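Local coordinates for protein extracellular invertase (Aspergillus kawachii, PDB 5XH8) that probably cleaves the beta-fructofuranosyl bond of sucrose and transfers fructosyl units to sugars, giving fructooligosaccharides such as 1-kestose, at residues F169-V174 and F247-V252; Y173-P178 and Y192-G197. All blocks are in the same frame, centred on the assembly; numbering follows the deposited sequence.

Contact 1 of 2, residues F169-V174 and F247-V252; sequences FRDPYV and FETGNV
Arg170 and Glu248 meet in a salt bridge, with NH2 of the arginine 2.8 Å from OE2 of the glutamate. The carboxylate is set almost perpendicular to the guanidinium (84° between planes), so NH2 gives its hydrogen within its own plane to an oxygen it meets from above; NE adds a weak second bond. An extended arginine chain supplies the reach. NH1 of the same group pairs with Glu134, and OE1 of Glu248 bonds to Tyr319 OH.

A direct hydrogen bond runs from Thr249 N to Asp171 OD2, 3.0 Å long and on the anti side of the carboxylate. Asp171 suits the place because its second oxygen, OD1, is left to bond the bound glycerol. One water joins all three polar side chains: it accepts from Arg170 NE and donates to Asp171 OD2 and Glu248 OE2. Further along, another water donates to both Asp171 O and Gly250 O, two acceptors that cannot bond each other directly.

Beyond the polar end the contact turns aromatic. Tyr173 has CG anti to its backbone N (chi1 -166°), and its ring offers a flat face to Asn251, whose CA stands 3.6 Å from the ring centroid in a CH-pi contact, while its OH reaches Gly323 O.

Arg170-Asp171-Pro172 is the RDP motif of family GH32. Segments 169-174 and 250-252 run nearly parallel, their axes 6.9 Å apart, yet belong to successive sheets of the propeller: strand 166-176 pairs with strand 191-199, strand 250-255 with strand 265-274.

Contact 2 of 2, residues Y173-P178 and Y192-G197; sequences YVFQNP and YTVISG
Phe175 and Tyr192 sit opposite each other as a hydrogen-bonded pair in the antiparallel pairing of the first two strands of a four-stranded propeller blade. Four backbone bonds zip the strands together: Tyr173 exchanges two with Val194, and Phe175 two with Tyr192, the shortest being Tyr192 N to Phe175 O at 2.7 Å. Between these pairs lies the non-hydrogen-bonded pair Val174 and Thr193, whose CA atoms come within 4.4 Å.

The main bump is the flat ring of Phe175. Its CG sits between the backbone N and the carbonyl carbon (chi1 69°), and from there the ring extends over the partner strand. There the CB of Tyr192 rests over one face, 3.8 Å from the ring centroid and offset toward the rim, while Val194 CG1 touches CE1 at 4.0 Å. A flat hydrocarbon suits the shallow hollow between a beta-branched residue and a tyrosine stem. The other methyl of Val194, CG2, fills in against Tyr173 CB at 3.8 Å. Val252 of the next sheet packs on both Phe175 and Val194 on this side.

The Tyr192 ring turns its edge to Phe175 O, its plane 36° from that of the phenylalanine. It lies against Leu180 and Leu184 of helix 178-184, and its hydroxyl bonds to Asp181 and Ser186. Asn177 opens that helix as N-cap, its OD1 taking Leu180 N.

On the opposite face, Val174 and Thr193 stand side by side, both beta-branched, as suits an extended strand; CG1 of Val174 lies 3.6 Å from OG1 of Thr193, a buried hydroxyl oxygen that has no hydrogen-bond partner in the model.

How the contacts relate
Strand 166-176 serves both contacts, whose centres lie 7 Å apart: contact 2 ties it to its neighbour within one propeller blade, contact 1 to the following blade. Tyr173 takes part in both, its backbone in the pairing of contact 2 and its ring against the next blade. Ser196 joins them as well, its N 2.9 Å from Arg170 O and its OG 2.9 Å from Gly250 N, both probable hydrogen bonds. Asp171 of contact 1 has its side chain about 3 Å from a bound glycerol, probably from the crystallisation liquor, whereas the Tyr173 side chain is about 11 Å away. As in GH32 relatives, the RDP segment probably lines the sugar pocket; contact 2 is packing within the blade.

Contact 1 of 2, residues F169-V174 and F247-V252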
# COMPACT_ATOMS: atom_id res chain seq x y z
N PHE A 169 -6.27 -5.72 11.24
CA PHE A 169 -5.34 -6.49 10.43
C PHE A 169 -3.89 -6.16 10.82
O PHE A 169 -3.19 -5.42 10.13
CB PHE A 169 -5.61 -6.21 8.96
CG PHE A 169 -4.89 -7.13 8.02
CD1 PHE A 169 -5.27 -8.46 7.91
CD2 PHE A 169 -3.89 -6.66 7.22
CE1 PHE A 169 -4.60 -9.31 7.05
CE2 PHE A 169 -3.23 -7.50 6.34
CZ PHE A 169 -3.59 -8.83 6.25
N ARG A 170 -3.42 -6.74 11.93
CA ARG A 170 -2.16 -6.30 12.52
C ARG A 170 -1.49 -7.36 13.37
O ARG A 170 -2.03 -8.46 13.54
CB ARG A 170 -2.40 -5.02 13.34
CG ARG A 170 -3.48 -5.12 14.39
CD ARG A 170 -3.46 -3.90 15.33
NE ARG A 170 -4.55 -3.96 16.31
CZ ARG A 170 -5.80 -3.53 16.12
NH1 ARG A 170 -6.18 -2.91 14.99
NH2 ARG A 170 -6.71 -3.70 17.10
N ASP A 171 -0.32 -6.99 13.89
CA ASP A 171 0.44 -7.78 14.86
C ASP A 171 0.97 -9.09 14.24
O ASP A 171 0.78 -10.17 14.79
CB ASP A 171 -0.37 -8.11 16.12
CG ASP A 171 -1.06 -6.90 16.73
OD1 ASP A 171 -0.58 -5.77 16.56
OD2 ASP A 171 -2.11 -7.14 17.40
N PRO A 172 1.66 -8.98 13.11
CA PRO A 172 2.14 -10.20 12.47
C PRO A 172 3.09 -10.97 13.39
O PRO A 172 3.98 -10.36 14.03
CB PRO A 172 2.87 -9.69 11.22
CG PRO A 172 3.27 -8.28 11.58
CD PRO A 172 2.12 -7.78 12.38
N TYR A 173 2.85 -12.29 13.48
CA TYR A 173 3.63 -13.19 14.31
C TYR A 173 4.26 -14.29 13.44
O TYR A 173 3.56 -15.19 12.95
CB TYR A 173 2.76 -13.80 15.41
CG TYR A 173 3.58 -14.47 16.49
CD1 TYR A 173 4.04 -13.74 17.60
CD2 TYR A 173 3.93 -15.81 16.39
CE1 TYR A 173 4.82 -14.34 18.58
CE2 TYR A 173 4.74 -16.42 17.36
CZ TYR A 173 5.18 -15.68 18.47
OH TYR A 173 5.97 -16.28 19.43
N VAL A 174 5.57 -14.17 13.25
CA VAL A 174 6.34 -15.14 12.48
C VAL A 174 6.67 -16.37 13.33
O VAL A 174 7.00 -16.29 14.55
CB VAL A 174 7.63 -14.54 11.88
CG1 VAL A 174 7.32 -13.34 11.03
CG2 VAL A 174 8.65 -14.18 12.95
N PHE A 247 -9.62 -10.37 17.51
CA PHE A 247 -8.41 -10.95 18.08
C PHE A 247 -7.20 -10.01 17.87
O PHE A 247 -7.08 -9.38 16.81
CB PHE A 247 -8.04 -12.29 17.43
CG PHE A 247 -8.96 -13.46 17.74
CD1 PHE A 247 -9.85 -13.46 18.83
CD2 PHE A 247 -8.90 -14.59 16.94
CE1 PHE A 247 -10.67 -14.56 19.07
CE2 PHE A 247 -9.72 -15.70 17.19
CZ PHE A 247 -10.59 -15.67 18.26
N GLU A 248 -6.32 -9.97 18.87
CA GLU A 248 -5.09 -9.17 18.87
C GLU A 248 -3.92 -10.06 19.31
O GLU A 248 -4.11 -11.09 19.98
CB GLU A 248 -5.24 -7.99 19.84
CG GLU A 248 -6.39 -7.03 19.47
CD GLU A 248 -6.23 -5.68 20.12
OE1 GLU A 248 -6.60 -5.56 21.32
OE2 GLU A 248 -5.67 -4.76 19.45
N THR A 249 -2.71 -9.66 18.91
CA THR A 249 -1.43 -10.25 19.35
C THR A 249 -1.39 -11.78 19.38
O THR A 249 -0.86 -12.40 20.32
CB THR A 249 -1.00 -9.68 20.73
OG1 THR A 249 -1.90 -10.11 21.75
CG2 THR A 249 -0.98 -8.16 20.67
N GLY A 250 -1.95 -12.38 18.32
CA GLY A 250 -1.91 -13.82 18.13
C GLY A 250 -0.48 -14.32 18.08
O GLY A 250 0.28 -13.86 17.24
N ASN A 251 -0.09 -15.18 19.02
CA ASN A 251 1.15 -15.94 18.95
C ASN A 251 0.79 -17.40 18.63
O ASN A 251 -0.21 -17.88 19.13
CB ASN A 251 1.85 -15.99 20.30
CG ASN A 251 2.30 -14.63 20.81
OD1 ASN A 251 1.75 -13.57 20.52
ND2 ASN A 251 3.28 -14.69 21.62
N VAL A 252 1.66 -18.10 17.92
CA VAL A 252 1.49 -19.53 17.61
C VAL A 252 2.81 -20.24 17.91
O VAL A 252 3.91 -19.76 17.56
CB VAL A 252 1.10 -19.76 16.13
CG1 VAL A 252 0.89 -21.24 15.84
CG2 VAL A 252 -0.19 -19.02 15.82
O HOH W 1 -3.08 -5.07 18.64
O HOH W 2 -1.09 -12.43 15.05
O HOH W 3 1.29 -11.03 17.50

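Contact 2 of 2, residues Y173-P178 and Y192-G197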
# COMPACT_ATOMS: atom_id res chain seq x y z
N TYR A 173 2.85 -12.29 13.48
CA TYR A 173 3.63 -13.19 14.31
C TYR A 173 4.26 -14.29 13.44
O TYR A 173 3.56 -15.19 12.95
CB TYR A 173 2.76 -13.80 15.41
CG TYR A 173 3.58 -14.47 16.49
CD1 TYR A 173 4.04 -13.74 17.60
CD2 TYR A 173 3.93 -15.81 16.39
CE1 TYR A 173 4.82 -14.34 18.58
CE2 TYR A 173 4.74 -16.42 17.36
CZ TYR A 173 5.18 -15.68 18.47
OH TYR A 173 5.97 -16.28 19.43
N VAL A 174 5.57 -14.17 13.25
CA VAL A 174 6.34 -15.14 12.48
C VAL A 174 6.67 -16.37 13.33
O VAL A 174 7.00 -16.29 14.55
CB VAL A 174 7.63 -14.54 11.88
CG1 VAL A 174 7.32 -13.34 11.03
CG2 VAL A 174 8.65 -14.18 12.95
N PHE A 175 6.56 -17.54 12.70
CA PHE A 175 6.85 -18.81 13.37
C PHE A 175 7.06 -19.93 12.36
O PHE A 175 6.63 -19.83 11.21
CB PHE A 175 5.73 -19.21 14.35
CG PHE A 175 4.44 -19.59 13.70
CD1 PHE A 175 3.59 -18.61 13.19
CD2 PHE A 175 4.05 -20.93 13.59
CE1 PHE A 175 2.40 -18.95 12.59
CE2 PHE A 175 2.86 -21.27 12.97
CZ PHE A 175 2.03 -20.28 12.46
N GLN A 176 7.75 -20.97 12.82
CA GLN A 176 8.03 -22.20 12.07
C GLN A 176 7.26 -23.34 12.70
O GLN A 176 7.04 -23.36 13.92
CB GLN A 176 9.52 -22.48 12.08
CG GLN A 176 10.28 -21.43 11.31
CD GLN A 176 11.78 -21.65 11.28
OE1 GLN A 176 12.44 -21.72 12.31
NE2 GLN A 176 12.33 -21.73 10.08
N ASN A 177 6.82 -24.29 11.86
CA ASN A 177 6.10 -25.46 12.37
C ASN A 177 6.09 -26.66 11.37
O ASN A 177 5.52 -26.56 10.28
CB ASN A 177 4.67 -25.10 12.75
CG ASN A 177 3.98 -26.24 13.48
OD1 ASN A 177 3.44 -27.14 12.85
ND2 ASN A 177 4.06 -26.23 14.81
N PRO A 178 6.74 -27.78 11.74
CA PRO A 178 6.82 -28.93 10.78
C PRO A 178 5.49 -29.66 10.58
O PRO A 178 5.31 -30.29 9.53
CB PRO A 178 7.91 -29.84 11.37
CG PRO A 178 7.93 -29.49 12.83
CD PRO A 178 7.59 -28.01 12.92
N TYR A 192 5.98 -19.17 8.64
CA TYR A 192 4.58 -18.77 8.62
C TYR A 192 4.43 -17.43 9.34
O TYR A 192 5.26 -17.07 10.16
CB TYR A 192 3.70 -19.82 9.31
CG TYR A 192 3.83 -21.17 8.63
CD1 TYR A 192 3.11 -21.45 7.46
CD2 TYR A 192 4.74 -22.11 9.08
CE1 TYR A 192 3.26 -22.67 6.81
CE2 TYR A 192 4.90 -23.32 8.44
CZ TYR A 192 4.16 -23.60 7.30
OH TYR A 192 4.34 -24.80 6.65
N THR A 193 3.35 -16.73 9.01
CA THR A 193 2.93 -15.54 9.72
C THR A 193 1.45 -15.64 9.98
O THR A 193 0.69 -15.94 9.06
CB THR A 193 3.22 -14.25 8.91
OG1 THR A 193 4.64 -14.12 8.72
CG2 THR A 193 2.71 -13.05 9.64
N VAL A 194 1.05 -15.40 11.22
CA VAL A 194 -0.35 -15.07 11.51
C VAL A 194 -0.51 -13.57 11.69
O VAL A 194 0.35 -12.90 12.27
CB VAL A 194 -1.01 -15.82 12.70
CG1 VAL A 194 -1.27 -17.28 12.31
CG2 VAL A 194 -0.20 -15.71 13.98
N ILE A 195 -1.64 -13.06 11.19
CA ILE A 195 -2.03 -11.67 11.38
C ILE A 195 -3.36 -11.73 12.11
O ILE A 195 -4.21 -12.56 11.77
CB ILE A 195 -2.12 -10.92 10.03
CG1 ILE A 195 -0.74 -10.92 9.33
CG2 ILE A 195 -2.64 -9.50 10.26
CD1 ILE A 195 -0.69 -10.25 7.96
N SER A 196 -3.54 -10.88 13.12
CA SER A 196 -4.72 -10.97 14.00
C SER A 196 -5.74 -9.90 13.69
O SER A 196 -5.41 -8.73 13.43
CB SER A 196 -4.32 -10.87 15.48
OG SER A 196 -3.42 -11.91 15.82
N GLY A 197 -7.01 -10.30 13.73
CA GLY A 197 -8.09 -9.31 13.70
C GLY A 197 -9.44 -10.01 13.64
O GLY A 197 -9.81 -10.74 14.56